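Local coordinates for putative ferritin-like diiron-carboxylate protein TM1526 (Thermotoga maritima, PDB 1VJX), which is of unknown function but belongs to the rubrerythrin branch of the ferritin-like proteins and probably binds metal ions and acts as an oxidoreductase, at residues Q54-M65 and T134-H145. Sequence-based numbering, arbitrary orientation.
Sequences QERIHAEIFRKM and TVKKIIDQEKEH
Glu142 OE2 lies 2.6 Å from Glu55 OE1 and also takes a weak, bent bond from His58 ND1. Both glutamates bend at chi2, which brings their carboxylates together with the planes 74° apart. Glu26 of helix 15-36 and Glu112 of helix 101-125 add further carboxylates, and Glu26 OE1 also bonds His58 ND1. On its other nitrogen, His58 NE2 gives Gln141 OE1 a straight 2.9 Å bond (165°) on a lone pair, with ring and amide nearly coplanar. The His145 ring turns its edge to Glu55 OE1, 3.1 Å from CE1. Helices 43-68 and 129-156 run antiparallel here, two members of the ferritin-like four-helix bundle; Glu55 with His58 and Glu142 with His145 form two Glu-x-x-His pairs, which together with Glu26 and Glu112 are consistent with the ligand set of a diiron-carboxylate site. Ile138 CG2 sits over the centre of the His58 ring, 3.9 Å from its centroid, while CD1 of the same isoleucine lies over the Phe62 face. With an alanine at His58, Gln141 OE1 would probably lose this donor and Ile138 CG2 the ring it lies against. Farther along, the selenomethionine Met65 reaches with CE to Thr134 CG2 (3.4 Å, tight) and Val135 CG2.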
ATOM      1  N   GLN A  54      -3.732  -9.546  -2.493  1.00 50.58           N
ATOM      2  CA  GLN A  54      -4.334  -8.314  -3.023  1.00 50.57           C
ATOM      3  C   GLN A  54      -3.296  -7.253  -3.317  1.00 49.76           C
ATOM      4  O   GLN A  54      -3.330  -6.618  -4.381  1.00 49.26           O
ATOM      5  CB  GLN A  54      -5.399  -7.775  -2.042  1.00 50.65           C
ATOM      6  CG  GLN A  54      -6.637  -8.663  -2.043  1.00 52.11           C
ATOM      7  CD  GLN A  54      -7.567  -8.445  -0.876  1.00 52.52           C
ATOM      8  OE1 GLN A  54      -7.601  -7.366  -0.278  1.00 57.47           O
ATOM      9  NE2 GLN A  54      -8.341  -9.463  -0.557  1.00 54.29           N
ATOM     10  N   GLU A  55      -2.386  -7.051  -2.360  1.00 49.27           N
ATOM     11  CA  GLU A  55      -1.266  -6.112  -2.533  1.00 48.88           C
ATOM     12  C   GLU A  55      -0.389  -6.481  -3.724  1.00 48.46           C
ATOM     13  O   GLU A  55       0.062  -5.601  -4.463  1.00 48.79           O
ATOM     14  CB  GLU A  55      -0.379  -6.072  -1.299  1.00 48.73           C
ATOM     15  CG  GLU A  55      -1.022  -5.559  -0.041  1.00 47.87           C
ATOM     16  CD  GLU A  55      -1.359  -4.082  -0.085  1.00 46.80           C
ATOM     17  OE1 GLU A  55      -2.465  -3.751  -0.546  1.00 45.20           O
ATOM     18  OE2 GLU A  55      -0.527  -3.264   0.374  1.00 49.34           O
ATOM     19  N   ARG A  56      -0.124  -7.775  -3.869  1.00 48.13           N
ATOM     20  CA  ARG A  56       0.560  -8.337  -5.044  1.00 47.88           C
ATOM     21  C   ARG A  56      -0.047  -7.823  -6.356  1.00 47.95           C
ATOM     22  O   ARG A  56       0.627  -7.132  -7.155  1.00 48.53           O
ATOM     23  CB  ARG A  56       0.491  -9.859  -5.004  1.00 47.16           C
ATOM     24  CG  ARG A  56       1.324 -10.571  -6.082  1.00 48.41           C
ATOM     25  CD  ARG A  56       1.097 -12.095  -6.134  1.00 48.78           C
ATOM     26  NE  ARG A  56      -0.327 -12.414  -6.252  1.00 49.37           N
ATOM     27  CZ  ARG A  56      -1.015 -12.435  -7.397  1.00 50.65           C
ATOM     28  NH1 ARG A  56      -0.426 -12.181  -8.562  1.00 51.82           N
ATOM     29  NH2 ARG A  56      -2.310 -12.729  -7.387  1.00 51.25           N
ATOM     30  N   ILE A  57      -1.331  -8.124  -6.555  1.00 47.69           N
ATOM     31  CA  ILE A  57      -2.062  -7.731  -7.765  1.00 47.52           C
ATOM     32  C   ILE A  57      -1.975  -6.237  -8.046  1.00 47.56           C
ATOM     33  O   ILE A  57      -1.805  -5.827  -9.190  1.00 47.65           O
ATOM     34  CB  ILE A  57      -3.532  -8.201  -7.665  1.00 47.78           C
ATOM     35  CG1 ILE A  57      -3.604  -9.705  -7.899  1.00 46.73           C
ATOM     36  CG2 ILE A  57      -4.447  -7.468  -8.675  1.00 47.91           C
ATOM     37  CD1 ILE A  57      -4.935 -10.303  -7.447  1.00 47.54           C
ATOM     38  N   HIS A  58      -2.076  -5.440  -6.989  1.00 48.35           N
ATOM     39  CA  HIS A  58      -1.942  -3.991  -7.056  1.00 48.41           C
ATOM     40  C   HIS A  58      -0.604  -3.558  -7.587  1.00 48.78           C
ATOM     41  O   HIS A  58      -0.561  -2.654  -8.417  1.00 49.07           O
ATOM     42  CB  HIS A  58      -2.126  -3.370  -5.680  1.00 48.25           C
ATOM     43  CG  HIS A  58      -3.535  -3.427  -5.188  1.00 48.64           C
ATOM     44  ND1 HIS A  58      -3.870  -3.256  -3.866  1.00 48.66           N
ATOM     45  CD2 HIS A  58      -4.695  -3.633  -5.854  1.00 47.41           C
ATOM     46  CE1 HIS A  58      -5.177  -3.360  -3.740  1.00 49.97           C
ATOM     47  NE2 HIS A  58      -5.696  -3.596  -4.933  1.00 47.38           N
ATOM     48  N   ALA A  59       0.469  -4.187  -7.092  1.00 48.69           N
ATOM     49  CA  ALA A  59       1.835  -3.901  -7.537  1.00 48.92           C
ATOM     50  C   ALA A  59       2.004  -4.191  -9.027  1.00 48.92           C
ATOM     51  O   ALA A  59       2.620  -3.428  -9.733  1.00 47.98           O
ATOM     52  CB  ALA A  59       2.843  -4.744  -6.735  1.00 48.90           C
ATOM     53  N   GLU A  60       1.460  -5.326  -9.474  1.00 49.75           N
ATOM     54  CA  GLU A  60       1.482  -5.722 -10.888  1.00 50.21           C
ATOM     55  C   GLU A  60       0.741  -4.702 -11.750  1.00 49.29           C
ATOM     56  O   GLU A  60       1.029  -4.547 -12.916  1.00 49.30           O
ATOM     57  CB  GLU A  60       0.818  -7.092 -11.079  1.00 50.07           C
ATOM     58  CG  GLU A  60       1.650  -8.305 -10.668  1.00 51.96           C
ATOM     59  CD  GLU A  60       0.879  -9.655 -10.691  1.00 53.77           C
ATOM     60  OE1 GLU A  60      -0.373  -9.693 -10.951  1.00 58.46           O
ATOM     61  OE2 GLU A  60       1.533 -10.706 -10.419  1.00 57.02           O
ATOM     62  N   ILE A  61      -0.250  -4.025 -11.179  1.00 48.91           N
ATOM     63  CA  ILE A  61      -1.043  -3.065 -11.955  1.00 48.27           C
ATOM     64  C   ILE A  61      -0.255  -1.779 -12.088  1.00 48.32           C
ATOM     65  O   ILE A  61      -0.157  -1.218 -13.184  1.00 48.57           O
ATOM     66  CB  ILE A  61      -2.432  -2.853 -11.320  1.00 48.02           C
ATOM     67  CG1 ILE A  61      -3.314  -4.055 -11.638  1.00 45.97           C
ATOM     68  CG2 ILE A  61      -3.075  -1.522 -11.787  1.00 47.45           C
ATOM     69  CD1 ILE A  61      -4.502  -4.154 -10.759  1.00 46.16           C
ATOM     70  N   PHE A  62       0.283  -1.323 -10.952  1.00 47.95           N
ATOM     71  CA  PHE A  62       1.182  -0.172 -10.922  1.00 47.60           C
ATOM     72  C   PHE A  62       2.458  -0.359 -11.786  1.00 46.85           C
ATOM     73  O   PHE A  62       2.952   0.606 -12.353  1.00 45.84           O
ATOM     74  CB  PHE A  62       1.587   0.161  -9.478  1.00 47.12           C
ATOM     75  CG  PHE A  62       0.531   0.831  -8.680  1.00 47.50           C
ATOM     76  CD1 PHE A  62      -0.388   1.702  -9.263  1.00 47.50           C
ATOM     77  CD2 PHE A  62       0.479   0.624  -7.291  1.00 47.87           C
ATOM     78  CE1 PHE A  62      -1.369   2.320  -8.477  1.00 51.30           C
ATOM     79  CE2 PHE A  62      -0.465   1.237  -6.503  1.00 48.28           C
ATOM     80  CZ  PHE A  62      -1.413   2.081  -7.078  1.00 49.90           C
ATOM     81  N   ARG A  63       3.015  -1.560 -11.842  1.00 47.50           N
ATOM     82  CA  ARG A  63       4.230  -1.779 -12.691  1.00 48.94           C
ATOM     83  C   ARG A  63       3.831  -1.638 -14.172  1.00 49.58           C
ATOM     84  O   ARG A  63       4.483  -0.950 -14.934  1.00 50.80           O
ATOM     85  CB  ARG A  63       4.860  -3.159 -12.501  1.00 48.42           C
ATOM     86  CG  ARG A  63       5.554  -3.390 -11.170  1.00 50.33           C
ATOM     87  CD  ARG A  63       6.591  -4.559 -11.199  1.00 50.91           C
ATOM     88  NE  ARG A  63       5.920  -5.850 -11.111  1.00 52.50           N
ATOM     89  CZ  ARG A  63       5.572  -6.447  -9.966  1.00 54.18           C
ATOM     90  NH1 ARG A  63       5.881  -5.908  -8.799  1.00 55.89           N
ATOM     91  NH2 ARG A  63       4.934  -7.611  -9.984  1.00 53.32           N
ATOM     92  N   LYS A  64       2.742  -2.279 -14.569  1.00 50.19           N
ATOM     93  CA  LYS A  64       2.278  -2.192 -15.947  1.00 50.83           C
ATOM     94  C   LYS A  64       2.043  -0.727 -16.310  1.00 49.91           C
ATOM     95  O   LYS A  64       2.297  -0.292 -17.410  1.00 49.08           O
ATOM     96  CB  LYS A  64       0.988  -2.996 -16.087  1.00 51.07           C
ATOM     97  CG  LYS A  64       0.635  -3.398 -17.488  1.00 52.51           C
ATOM     98  CD  LYS A  64      -0.863  -3.811 -17.575  1.00 52.86           C
ATOM     99  CE  LYS A  64      -1.267  -4.181 -19.005  1.00 54.64           C
ATOM    100  NZ  LYS A  64      -2.008  -5.487 -19.016  1.00 56.29           N
HETATM  101  N   MSE A  65       1.556   0.024 -15.343  1.00 50.36           N
HETATM  102  CA  MSE A  65       1.124   1.413 -15.562  1.00 50.81           C
HETATM  103  C   MSE A  65       2.334   2.295 -15.810  1.00 49.92           C
HETATM  104  O   MSE A  65       2.351   3.087 -16.776  1.00 50.56           O
HETATM  105  CB  MSE A  65       0.341   1.920 -14.367  1.00 49.42           C
HETATM  106  CG  MSE A  65      -0.169   3.293 -14.562  1.00 52.05           C
HETATM  107 SE   MSE A  65      -1.477   3.890 -13.156  1.00 54.81          SE
HETATM  108  CE  MSE A  65      -3.103   2.611 -13.403  1.00 54.02           C
ATOM    109  N   THR A 134      -8.353   3.228 -12.839  1.00 46.76           N
ATOM    110  CA  THR A 134      -7.634   2.032 -12.398  1.00 45.67           C
ATOM    111  C   THR A 134      -7.104   2.227 -10.976  1.00 44.74           C
ATOM    112  O   THR A 134      -7.175   1.333 -10.134  1.00 44.38           O
ATOM    113  CB  THR A 134      -6.476   1.674 -13.380  1.00 45.72           C
ATOM    114  OG1 THR A 134      -6.972   1.280 -14.685  1.00 45.70           O
ATOM    115  CG2 THR A 134      -5.729   0.467 -12.902  1.00 46.84           C
ATOM    116  N   VAL A 135      -6.606   3.418 -10.718  1.00 43.81           N
ATOM    117  CA  VAL A 135      -6.063   3.760  -9.415  1.00 44.39           C
ATOM    118  C   VAL A 135      -7.142   3.977  -8.363  1.00 44.57           C
ATOM    119  O   VAL A 135      -6.909   3.664  -7.212  1.00 46.21           O
ATOM    120  CB  VAL A 135      -5.092   5.006  -9.492  1.00 43.84           C
ATOM    121  CG1 VAL A 135      -4.545   5.350  -8.134  1.00 42.04           C
ATOM    122  CG2 VAL A 135      -3.929   4.766 -10.523  1.00 44.65           C
ATOM    123  N   LYS A 136      -8.289   4.531  -8.737  1.00 44.80           N
ATOM    124  CA  LYS A 136      -9.434   4.618  -7.818  1.00 45.47           C
ATOM    125  C   LYS A 136      -9.935   3.240  -7.325  1.00 45.04           C
ATOM    126  O   LYS A 136     -10.313   3.100  -6.176  1.00 44.43           O
ATOM    127  CB  LYS A 136     -10.605   5.365  -8.462  1.00 45.67           C
ATOM    128  CG  LYS A 136     -11.793   5.484  -7.509  1.00 47.14           C
ATOM    129  CD  LYS A 136     -12.678   6.677  -7.738  1.00 49.45           C
ATOM    130  CE  LYS A 136     -13.565   6.998  -6.468  1.00 48.56           C
ATOM    131  NZ  LYS A 136     -14.838   6.255  -6.474  1.00 52.31           N
ATOM    132  N   LYS A 137      -9.972   2.258  -8.221  1.00 44.99           N
ATOM    133  CA  LYS A 137     -10.253   0.875  -7.865  1.00 46.06           C
ATOM    134  C   LYS A 137      -9.314   0.357  -6.767  1.00 45.38           C
ATOM    135  O   LYS A 137      -9.772  -0.209  -5.764  1.00 43.96           O
ATOM    136  CB  LYS A 137     -10.174  -0.016  -9.117  1.00 46.85           C
ATOM    137  CG  LYS A 137     -10.903  -1.364  -8.984  1.00 47.99           C
ATOM    138  CD  LYS A 137     -10.802  -2.184 -10.287  1.00 49.63           C
ATOM    139  CE  LYS A 137     -10.844  -3.713 -10.036  1.00 51.73           C
ATOM    140  NZ  LYS A 137     -12.167  -4.201  -9.455  1.00 53.37           N
ATOM    141  N   ILE A 138      -8.012   0.603  -6.949  1.00 45.50           N
ATOM    142  CA  ILE A 138      -6.977   0.220  -5.976  1.00 45.57           C
ATOM    143  C   ILE A 138      -7.155   0.924  -4.636  1.00 45.95           C
ATOM    144  O   ILE A 138      -7.029   0.305  -3.588  1.00 46.21           O
ATOM    145  CB  ILE A 138      -5.551   0.499  -6.555  1.00 46.22           C
ATOM    146  CG1 ILE A 138      -5.230  -0.461  -7.728  1.00 46.26           C
ATOM    147  CG2 ILE A 138      -4.437   0.351  -5.483  1.00 45.15           C
ATOM    148  CD1 ILE A 138      -3.968  -0.108  -8.478  1.00 45.25           C
ATOM    149  N   ILE A 139      -7.413   2.228  -4.683  1.00 45.86           N
ATOM    150  CA  ILE A 139      -7.696   3.007  -3.495  1.00 45.19           C
ATOM    151  C   ILE A 139      -8.900   2.461  -2.695  1.00 44.80           C
ATOM    152  O   ILE A 139      -8.815   2.333  -1.480  1.00 44.72           O
ATOM    153  CB  ILE A 139      -7.921   4.491  -3.873  1.00 44.48           C
ATOM    154  CG1 ILE A 139      -6.587   5.169  -4.232  1.00 46.37           C
ATOM    155  CG2 ILE A 139      -8.565   5.262  -2.698  1.00 45.73           C
ATOM    156  CD1 ILE A 139      -6.745   6.593  -4.869  1.00 45.70           C
ATOM    157  N   ASP A 140     -10.011   2.203  -3.382  1.00 44.24           N
ATOM    158  CA  ASP A 140     -11.178   1.568  -2.801  1.00 44.64           C
ATOM    159  C   ASP A 140     -10.850   0.247  -2.151  1.00 44.55           C
ATOM    160  O   ASP A 140     -11.293  -0.010  -1.063  1.00 44.61           O
ATOM    161  CB  ASP A 140     -12.256   1.353  -3.845  1.00 44.70           C
ATOM    162  CG  ASP A 140     -12.928   2.633  -4.259  1.00 49.36           C
ATOM    163  OD1 ASP A 140     -13.018   3.580  -3.406  1.00 52.10           O
ATOM    164  OD2 ASP A 140     -13.442   2.756  -5.416  1.00 54.68           O
ATOM    165  N   GLN A 141     -10.054  -0.590  -2.805  1.00 46.22           N
ATOM    166  CA  GLN A 141      -9.639  -1.863  -2.212  1.00 46.91           C
ATOM    167  C   GLN A 141      -8.708  -1.640  -1.024  1.00 47.30           C
ATOM    168  O   GLN A 141      -8.763  -2.359  -0.051  1.00 48.03           O
ATOM    169  CB  GLN A 141      -8.986  -2.766  -3.275  1.00 47.37           C
ATOM    170  CG  GLN A 141     -10.022  -3.501  -4.142  1.00 49.15           C
ATOM    171  CD  GLN A 141      -9.559  -3.907  -5.578  1.00 47.43           C
ATOM    172  OE1 GLN A 141      -8.391  -3.795  -5.939  1.00 45.46           O
ATOM    173  NE2 GLN A 141     -10.520  -4.345  -6.387  1.00 46.87           N
ATOM    174  N   GLU A 142      -7.827  -0.645  -1.120  1.00 47.81           N
ATOM    175  CA  GLU A 142      -6.909  -0.329  -0.023  1.00 47.20           C
ATOM    176  C   GLU A 142      -7.700   0.148   1.179  1.00 47.23           C
ATOM    177  O   GLU A 142      -7.327  -0.138   2.301  1.00 47.40           O
ATOM    178  CB  GLU A 142      -5.894   0.728  -0.436  1.00 46.51           C
ATOM    179  CG  GLU A 142      -4.846   0.232  -1.429  1.00 48.35           C
ATOM    180  CD  GLU A 142      -3.936  -0.858  -0.880  1.00 49.43           C
ATOM    181  OE1 GLU A 142      -3.925  -1.042   0.368  1.00 50.47           O
ATOM    182  OE2 GLU A 142      -3.235  -1.521  -1.702  1.00 45.96           O
ATOM    183  N   LYS A 143      -8.796   0.873   0.930  1.00 46.82           N
ATOM    184  CA  LYS A 143      -9.612   1.428   2.003  1.00 45.90           C
ATOM    185  C   LYS A 143     -10.447   0.343   2.681  1.00 45.77           C
ATOM    186  O   LYS A 143     -10.791   0.467   3.843  1.00 44.58           O
ATOM    187  CB  LYS A 143     -10.534   2.503   1.472  1.00 45.86           C
ATOM    188  CG  LYS A 143      -9.907   3.855   1.157  1.00 44.89           C
ATOM    189  CD  LYS A 143     -11.030   4.920   1.011  1.00 46.78           C
ATOM    190  CE  LYS A 143     -11.766   4.824  -0.325  1.00 45.47           C
ATOM    191  NZ  LYS A 143     -13.168   5.091  -0.143  1.00 45.73           N
ATOM    192  N   GLU A 144     -10.772  -0.715   1.942  1.00 46.44           N
ATOM    193  CA  GLU A 144     -11.320  -1.957   2.523  1.00 47.03           C
ATOM    194  C   GLU A 144     -10.296  -2.775   3.338  1.00 46.85           C
ATOM    195  O   GLU A 144     -10.672  -3.444   4.278  1.00 46.51           O
ATOM    196  CB  GLU A 144     -11.889  -2.865   1.429  1.00 47.59           C
ATOM    197  CG  GLU A 144     -13.185  -2.371   0.795  1.00 49.21           C
ATOM    198  CD  GLU A 144     -14.312  -2.285   1.776  1.00 51.81           C
ATOM    199  OE1 GLU A 144     -14.322  -3.062   2.775  1.00 52.98           O
ATOM    200  OE2 GLU A 144     -15.191  -1.426   1.540  1.00 58.53           O
ATOM    201  N   HIS A 145      -9.016  -2.749   2.954  1.00 46.51           N
ATOM    202  CA  HIS A 145      -7.978  -3.415   3.733  1.00 46.14           C
ATOM    203  C   HIS A 145      -7.948  -2.743   5.063  1.00 45.33           C
ATOM    204  O   HIS A 145      -7.922  -3.395   6.093  1.00 44.93           O
ATOM    205  CB  HIS A 145      -6.584  -3.240   3.130  1.00 46.44           C
ATOM    206  CG  HIS A 145      -6.351  -4.020   1.882  1.00 49.60           C
ATOM    207  ND1 HIS A 145      -5.080  -4.261   1.376  1.00 51.17           N
ATOM    208  CD2 HIS A 145      -7.218  -4.627   1.038  1.00 51.58           C
ATOM    209  CE1 HIS A 145      -5.187  -4.965   0.265  1.00 52.76           C
ATOM    210  NE2 HIS A 145      -6.470  -5.205   0.041  1.00 51.80           N
TER